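Local coordinates for putative NADH Oxidase (Clostridium acetobutylicum, PDB 3E10) that binds flavin mononucleotide as a nitroreductase-family flavoprotein and probably acts as an oxidoreductase, tentatively an NADH oxidase, at the interface of chains A and B. Sequence-based numbering; all coordinates share one arbitrary frame. Chains: chain A/B, Putative NADH Oxidase.

Contact 1: the interface of chains A and B. Residues chain A 25, 28-29, 32; chain B 158-159, 162-163.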
ATOM      1  N   GLU A  25       6.748   4.904 -17.584  1.00  8.92           N
ATOM      2  CA  GLU A  25       7.963   4.990 -16.776  1.00  8.39           C
ATOM      3  C   GLU A  25       7.666   5.614 -15.421  1.00  8.37           C
ATOM      4  O   GLU A  25       8.150   5.133 -14.404  1.00  8.43           O
ATOM      5  CB  GLU A  25       9.072   5.721 -17.524  1.00  8.79           C
ATOM      6  CG  GLU A  25      10.344   5.823 -16.713  1.00 11.27           C
ATOM      7  CD  GLU A  25      11.536   6.326 -17.467  1.00 17.73           C
ATOM      8  OE1 GLU A  25      11.800   5.838 -18.592  1.00 23.46           O
ATOM      9  OE2 GLU A  25      12.250   7.160 -16.892  1.00 15.88           O
ATOM     10  N   LEU A  28       6.093   3.137 -13.027  1.00  6.27           N
ATOM     11  CA  LEU A  28       7.048   2.144 -12.549  1.00  5.67           C
ATOM     12  C   LEU A  28       8.023   2.775 -11.545  1.00  5.39           C
ATOM     13  O   LEU A  28       8.383   2.143 -10.549  1.00  7.17           O
ATOM     14  CB  LEU A  28       7.772   1.487 -13.716  1.00  6.68           C
ATOM     15  CG  LEU A  28       6.898   0.612 -14.609  1.00  8.85           C
ATOM     16  CD1 LEU A  28       7.535   0.444 -15.995  1.00 13.21           C
ATOM     17  CD2 LEU A  28       6.630  -0.698 -13.873  1.00 14.93           C
ATOM     18  N   ARG A  29       8.429   4.018 -11.789  1.00  6.52           N
ATOM     19  CA  ARG A  29       9.226   4.754 -10.794  1.00  5.90           C
ATOM     20  C   ARG A  29       8.470   4.899  -9.487  1.00  5.72           C
ATOM     21  O   ARG A  29       9.047   4.711  -8.407  1.00  7.21           O
ATOM     22  CB  ARG A  29       9.659   6.115 -11.325  1.00  6.97           C
ATOM     23  CG  ARG A  29      10.728   6.019 -12.411  1.00  9.01           C
ATOM     24  CD  ARG A  29      11.150   7.388 -12.890  1.00  9.96           C
ATOM     25  NE  ARG A  29      12.172   7.282 -13.951  1.00 10.94           N
ATOM     26  CZ  ARG A  29      13.466   7.098 -13.740  1.00 11.47           C
ATOM     27  NH1 ARG A  29      13.928   7.025 -12.496  1.00 11.97           N
ATOM     28  NH2 ARG A  29      14.314   7.032 -14.778  1.00 14.72           N
HETATM   29  N   MSE A  32       8.502   1.689  -7.485  1.00  6.23           N
HETATM   30  CA  MSE A  32       9.799   1.332  -6.925  1.00  5.47           C
HETATM   31  C   MSE A  32      10.267   2.281  -5.826  1.00  5.57           C
HETATM   32  O   MSE A  32      11.265   1.995  -5.176  1.00  8.35           O
HETATM   33  CB  MSE A  32      10.841   1.141  -8.021  1.00  7.40           C
HETATM   34  CG  MSE A  32      10.459   0.002  -8.896  1.00  7.04           C
HETATM   35 SE   MSE A  32      11.906  -0.602 -10.082  0.75  6.25          SE
HETATM   36  CE  MSE A  32      10.934  -0.445 -11.708  1.00  9.95           C
TER
ATOM     37  N   PHE B 158      14.834   3.525  -8.451  1.00  9.73           N
ATOM     38  CA  PHE B 158      14.475   2.950  -9.742  1.00  9.22           C
ATOM     39  C   PHE B 158      15.534   1.952 -10.216  1.00  9.68           C
ATOM     40  O   PHE B 158      16.740   2.222 -10.153  1.00 11.54           O
ATOM     41  CB  PHE B 158      14.336   4.050 -10.787  1.00  9.66           C
ATOM     42  CG  PHE B 158      13.848   3.564 -12.145  1.00 10.65           C
ATOM     43  CD1 PHE B 158      12.558   3.033 -12.312  1.00  9.41           C
ATOM     44  CD2 PHE B 158      14.659   3.696 -13.271  1.00 12.00           C
ATOM     45  CE1 PHE B 158      12.112   2.638 -13.576  1.00 12.14           C
ATOM     46  CE2 PHE B 158      14.207   3.293 -14.541  1.00 13.11           C
ATOM     47  CZ  PHE B 158      12.956   2.774 -14.693  1.00 13.83           C
ATOM     48  N   ASP B 159      15.076   0.830 -10.759  1.00  9.63           N
ATOM     49  CA  ASP B 159      15.946  -0.154 -11.375  1.00 11.09           C
ATOM     50  C   ASP B 159      15.246  -0.703 -12.620  1.00 10.89           C
ATOM     51  O   ASP B 159      14.340  -1.492 -12.513  1.00 10.27           O
ATOM     52  CB  ASP B 159      16.224  -1.270 -10.393  1.00 13.09           C
ATOM     53  CG  ASP B 159      17.161  -2.333 -10.952  1.00 14.12           C
ATOM     54  OD1 ASP B 159      17.572  -2.257 -12.156  1.00 15.99           O
ATOM     55  OD2 ASP B 159      17.486  -3.244 -10.139  1.00 22.46           O
ATOM     56  N   ARG B 162      14.098  -4.328 -13.398  1.00  8.83           N
ATOM     57  CA  ARG B 162      12.866  -4.905 -12.827  1.00  8.16           C
ATOM     58  C   ARG B 162      11.705  -4.843 -13.818  1.00  8.89           C
ATOM     59  O   ARG B 162      10.607  -5.301 -13.517  1.00  9.59           O
ATOM     60  CB  ARG B 162      12.469  -4.211 -11.528  1.00  8.45           C
ATOM     61  CG  ARG B 162      13.522  -4.259 -10.453  1.00  9.99           C
ATOM     62  CD  ARG B 162      14.039  -5.656 -10.130  1.00 12.13           C
ATOM     63  NE  ARG B 162      15.040  -5.555  -9.055  1.00 14.30           N
ATOM     64  CZ  ARG B 162      14.761  -5.550  -7.751  1.00 13.03           C
ATOM     65  NH1 ARG B 162      13.526  -5.737  -7.293  1.00 10.96           N
ATOM     66  NH2 ARG B 162      15.750  -5.384  -6.881  1.00 16.04           N
ATOM     67  N   ILE B 163      11.935  -4.234 -14.990  1.00  9.92           N
ATOM     68  CA  ILE B 163      10.868  -4.036 -15.981  1.00  9.01           C
ATOM     69  C   ILE B 163      11.012  -5.057 -17.107  1.00  8.97           C
ATOM     70  O   ILE B 163      12.049  -5.111 -17.770  1.00 11.24           O
ATOM     71  CB  ILE B 163      10.887  -2.614 -16.584  1.00  9.73           C
ATOM     72  CG1 ILE B 163      10.755  -1.524 -15.504  1.00 11.49           C
ATOM     73  CG2 ILE B 163       9.779  -2.433 -17.673  1.00 12.05           C
ATOM     74  CD1 ILE B 163      11.062  -0.072 -15.987  1.00 12.18           C
TER
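The guanidinium of A:Arg29 lies over one face of the B:Phe158 ring, its CZ 3.9 Å from the ring centroid and displaced toward the rim, a cation-pi contact. The two planes are tilted 30° apart. At the guanidinium's edge, and in its plane, sits carboxylate oxygen OE2 of A:Glu25, one helical turn back. It accepts from A:Arg29 NE at 2.9 Å and from NH2 at 3.0 Å, so a side-on grip on one atom fixes how the guanidinium is turned while its face stays on the ring. Arginine suits this place because its chain also packs: extended from CG to NE, it lays CG 3.5 Å from CD1 of B:Phe158. The ring is brought to the helix by a chi1 of -175°, which sets CG opposite the backbone N. From the side opposite the guanidinium, the methyl CE of selenomethionine A:Met32 approaches the CD1/CE1 side of the ring, 3.8 Å from CE1. Methionine, for which it stands in, is flexible and polarisable; bent at chi3, it places selenium against the backbone of B:Asp159 and the CB of B:Arg162. Farther along, A:Leu28 and B:Ile163 meet, CD1 to CD1, at 3.6 Å. Within chain B, B:Arg162 NE pairs loosely with B:Asp159 OD2 at 3.5 Å. Helix 21-32 thus seats the partner's C-terminal segment on charged and apolar side chains, probably anchoring that arm in the dimer typical of nitroreductases.

Contact 2: the interface of chains A and B. Residues chain A 6, 9, 154-158; chain B 32-33.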
ATOM      1  N   ASN A   6      -7.352  11.654  -2.170  1.00  7.52           N
ATOM      2  CA  ASN A   6      -8.815  11.752  -2.147  1.00  8.14           C
ATOM      3  C   ASN A   6      -9.506  11.337  -3.430  1.00  6.73           C
ATOM      4  O   ASN A   6     -10.610  10.801  -3.392  1.00  8.30           O
ATOM      5  CB  ASN A   6      -9.249  13.179  -1.823  1.00  9.60           C
ATOM      6  CG  ASN A   6      -8.950  13.546  -0.404  1.00 11.48           C
ATOM      7  OD1 ASN A   6      -9.056  12.708   0.468  1.00 10.22           O
ATOM      8  ND2 ASN A   6      -8.552  14.798  -0.168  1.00 16.51           N
ATOM      9  N   ARG A   9      -9.598   6.696  -7.811  1.00  5.57           N
ATOM     10  CA  ARG A   9     -10.734   5.755  -7.854  1.00  5.51           C
ATOM     11  C   ARG A   9     -10.372   4.527  -8.660  1.00  5.55           C
ATOM     12  O   ARG A   9      -9.524   4.601  -9.548  1.00  6.45           O
ATOM     13  CB  ARG A   9     -11.981   6.399  -8.505  1.00  7.23           C
ATOM     14  CG  ARG A   9     -12.580   7.568  -7.721  1.00  7.91           C
ATOM     15  CD  ARG A   9     -13.608   7.162  -6.644  1.00  8.10           C
ATOM     16  NE  ARG A   9     -13.011   6.488  -5.489  1.00  7.62           N
ATOM     17  CZ  ARG A   9     -12.375   7.106  -4.487  1.00  7.69           C
ATOM     18  NH1 ARG A   9     -12.249   8.431  -4.430  1.00  6.43           N
ATOM     19  NH2 ARG A   9     -11.867   6.386  -3.497  1.00  6.73           N
ATOM     20  N   PHE A 154     -13.589  12.546  -5.731  1.00  9.03           N
ATOM     21  CA  PHE A 154     -13.621  12.254  -4.306  1.00 10.03           C
ATOM     22  C   PHE A 154     -14.933  11.588  -3.919  1.00  9.87           C
ATOM     23  O   PHE A 154     -16.006  12.140  -4.143  1.00 12.59           O
ATOM     24  CB  PHE A 154     -13.388  13.584  -3.557  1.00 11.78           C
ATOM     25  CG  PHE A 154     -13.415  13.511  -2.034  1.00 10.14           C
ATOM     26  CD1 PHE A 154     -12.726  12.545  -1.332  1.00  9.41           C
ATOM     27  CD2 PHE A 154     -14.113  14.453  -1.302  1.00 13.44           C
ATOM     28  CE1 PHE A 154     -12.680  12.542   0.050  1.00 10.07           C
ATOM     29  CE2 PHE A 154     -14.108  14.412   0.099  1.00 14.01           C
ATOM     30  CZ  PHE A 154     -13.407  13.442   0.759  1.00 11.03           C
ATOM     31  N   ILE A 155     -14.818  10.387  -3.343  1.00  8.95           N
ATOM     32  CA  ILE A 155     -15.860   9.739  -2.567  1.00  9.12           C
ATOM     33  C   ILE A 155     -15.347   9.778  -1.120  1.00  9.37           C
ATOM     34  O   ILE A 155     -14.293   9.216  -0.826  1.00  9.42           O
ATOM     35  CB  ILE A 155     -16.092   8.260  -2.974  1.00  9.65           C
ATOM     36  CG1 ILE A 155     -16.547   8.178  -4.430  1.00 11.34           C
ATOM     37  CG2 ILE A 155     -17.095   7.590  -2.051  1.00 10.89           C
ATOM     38  CD1 ILE A 155     -16.556   6.737  -5.009  1.00 13.97           C
ATOM     39  N   ASP A 156     -16.077  10.424  -0.228  1.00  8.50           N
ATOM     40  CA  ASP A 156     -15.608  10.602   1.154  1.00  9.57           C
ATOM     41  C   ASP A 156     -15.903   9.349   1.965  1.00 10.14           C
ATOM     42  O   ASP A 156     -17.044   9.078   2.313  1.00 12.45           O
ATOM     43  CB  ASP A 156     -16.268  11.834   1.768  1.00 11.03           C
ATOM     44  CG  ASP A 156     -15.664  12.218   3.106  1.00 10.81           C
ATOM     45  OD1 ASP A 156     -14.786  11.485   3.585  1.00 10.69           O
ATOM     46  OD2 ASP A 156     -16.012  13.303   3.605  1.00 16.17           O
ATOM     47  N   ARG A 157     -14.847   8.595   2.274  1.00  9.00           N
ATOM     48  CA  ARG A 157     -14.965   7.314   2.937  1.00  8.07           C
ATOM     49  C   ARG A 157     -14.684   7.453   4.454  1.00  7.35           C
ATOM     50  O   ARG A 157     -14.685   6.468   5.197  1.00 10.17           O
ATOM     51  CB  ARG A 157     -13.935   6.350   2.346  1.00  9.81           C
ATOM     52  CG  ARG A 157     -14.140   5.986   0.860  1.00 12.47           C
ATOM     53  CD  ARG A 157     -14.929   4.696   0.750  1.00 10.59           C
ATOM     54  NE  ARG A 157     -15.341   4.414  -0.617  1.00 10.14           N
ATOM     55  CZ  ARG A 157     -14.533   3.980  -1.578  1.00  8.05           C
ATOM     56  NH1 ARG A 157     -13.239   3.780  -1.352  1.00  7.67           N
ATOM     57  NH2 ARG A 157     -15.022   3.781  -2.786  1.00  8.36           N
ATOM     58  N   PHE A 158     -14.458   8.671   4.940  1.00  7.93           N
ATOM     59  CA  PHE A 158     -14.117   8.848   6.340  1.00  9.89           C
ATOM     60  C   PHE A 158     -15.226   8.375   7.269  1.00 11.50           C
ATOM     61  O   PHE A 158     -16.392   8.656   7.036  1.00 12.93           O
ATOM     62  CB  PHE A 158     -13.851  10.305   6.605  1.00  8.80           C
ATOM     63  CG  PHE A 158     -13.395  10.599   8.010  1.00 10.19           C
ATOM     64  CD1 PHE A 158     -12.182  10.153   8.465  1.00 12.12           C
ATOM     65  CD2 PHE A 158     -14.167  11.360   8.859  1.00 11.68           C
ATOM     66  CE1 PHE A 158     -11.751  10.449   9.718  1.00 12.06           C
ATOM     67  CE2 PHE A 158     -13.735  11.671  10.142  1.00 11.93           C
ATOM     68  CZ  PHE A 158     -12.525  11.225  10.567  1.00 12.33           C
TER
HETATM   69  N   MSE B  32      -8.255   6.121   5.193  1.00  5.94           N
HETATM   70  CA  MSE B  32      -9.595   5.616   4.891  1.00  4.67           C
HETATM   71  C   MSE B  32     -10.020   5.814   3.438  1.00  6.12           C
HETATM   72  O   MSE B  32     -11.073   5.317   3.047  1.00  7.10           O
HETATM   73  CB  MSE B  32     -10.641   6.132   5.861  1.00  6.71           C
HETATM   74  CG  MSE B  32     -10.323   5.661   7.260  1.00  5.43           C
HETATM   75 SE   MSE B  32     -11.753   5.912   8.547  0.75  6.87          SE
HETATM   76  CE  MSE B  32     -10.800   6.982   9.877  1.00  9.44           C
ATOM     77  N   GLN B  33      -9.211   6.530   2.650  1.00  6.11           N
ATOM     78  CA  GLN B  33      -9.391   6.610   1.207  1.00  5.70           C
ATOM     79  C   GLN B  33      -8.701   5.497   0.435  1.00  5.19           C
ATOM     80  O   GLN B  33      -8.778   5.458  -0.792  1.00  5.66           O
ATOM     81  CB  GLN B  33      -8.893   7.962   0.683  1.00  5.77           C
ATOM     82  CG  GLN B  33      -9.689   9.143   1.135  1.00  5.36           C
ATOM     83  CD  GLN B  33     -11.153   9.080   0.797  1.00  6.62           C
ATOM     84  OE1 GLN B  33     -12.011   9.138   1.694  1.00  7.85           O
ATOM     85  NE2 GLN B  33     -11.465   8.933  -0.491  1.00  7.46           N
TER
HETATM   86  O   HOH W   1     -11.691   3.596   1.001  1.00  8.46           O
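A:Phe158 and selenomethionine B:Met32 form the small apolar centre, the chain-exchanged counterpart of the pair in contact 1: the methyl CE of the selenoether chain sits above the ring plane, off the CD1/CE1 rim, 3.6 Å from CE1. A second apolar touch lies beside B:Gln33, whose amide carbon CD is 3.9 Å from CE1 of A:Phe154; ring and amide planes stand 55° apart, so this is packing at an angle and no flat stack.

Outward from here the contact becomes polar. B:Gln33 reaches into the backbone of segment 154-158 and reads it with both ends of its amide. Its NE2 donates to the carbonyl O of A:Ile155 at 2.9 Å, with the acceptor nearly in the amide plane although the donor is tilted 23° from the carbonyl plane. Its OE1 accepts from the backbone N of A:Arg157, also at 2.9 Å, and here the N-H points in the carbonyl plane at a lone pair, nearly straight. Glutamine suits the task because it offers a donor and an acceptor side by side, matching one C=O and one N-H of the opposing chain, and the two bonds together fix the amide's rotation. A bend at chi2 (-57°) turns the amide toward that strip of backbone. The A:Arg157 chain packs beside this amide, CB 3.4 Å from OE1 of B:Gln33, with its guanidinium plane only slightly tilted against the amide plane.

Just beyond, A:Asp156 OD1 takes the N-H of A:Phe158 at 3.1 Å from above the carboxylate plane, bracing the turn that carries the aromatic residue. At the rim, water 1 lies at the guanidinium edge of A:Arg157, 2.8 Å from NH1, and continues to the carbonyl O of B:Met32 at 2.7 Å. A:Arg157 also binds FMN, and A:Arg9, another FMN residue, lies nearby. By bonding the backbone N of A:Arg157, B:Gln33, just after helix 21-32, ties the partner to the flavin site, and dimer formation may thereby steady the cofactor pocket.

The C-alpha centres of contact 1 and contact 2 lie about 28 Å apart, yet both use the C-terminal end of helix 21-32 and the segment around Phe158, with the chains exchanged: A:Met32 and B:Phe158 in contact 1, B:Met32 and A:Phe158 in contact 2. Because the dimer is two-fold symmetric, each patch has a twin, and the twin of contact 2 adjoins contact 1 through this shared pair. With symmetry applied, they sample neighbouring stretches of the same arm, 154-158 and 158-163, contact 2 adding A:Asn6 and A:Arg9. This reciprocal embrace may link dimer assembly to the flavin sites.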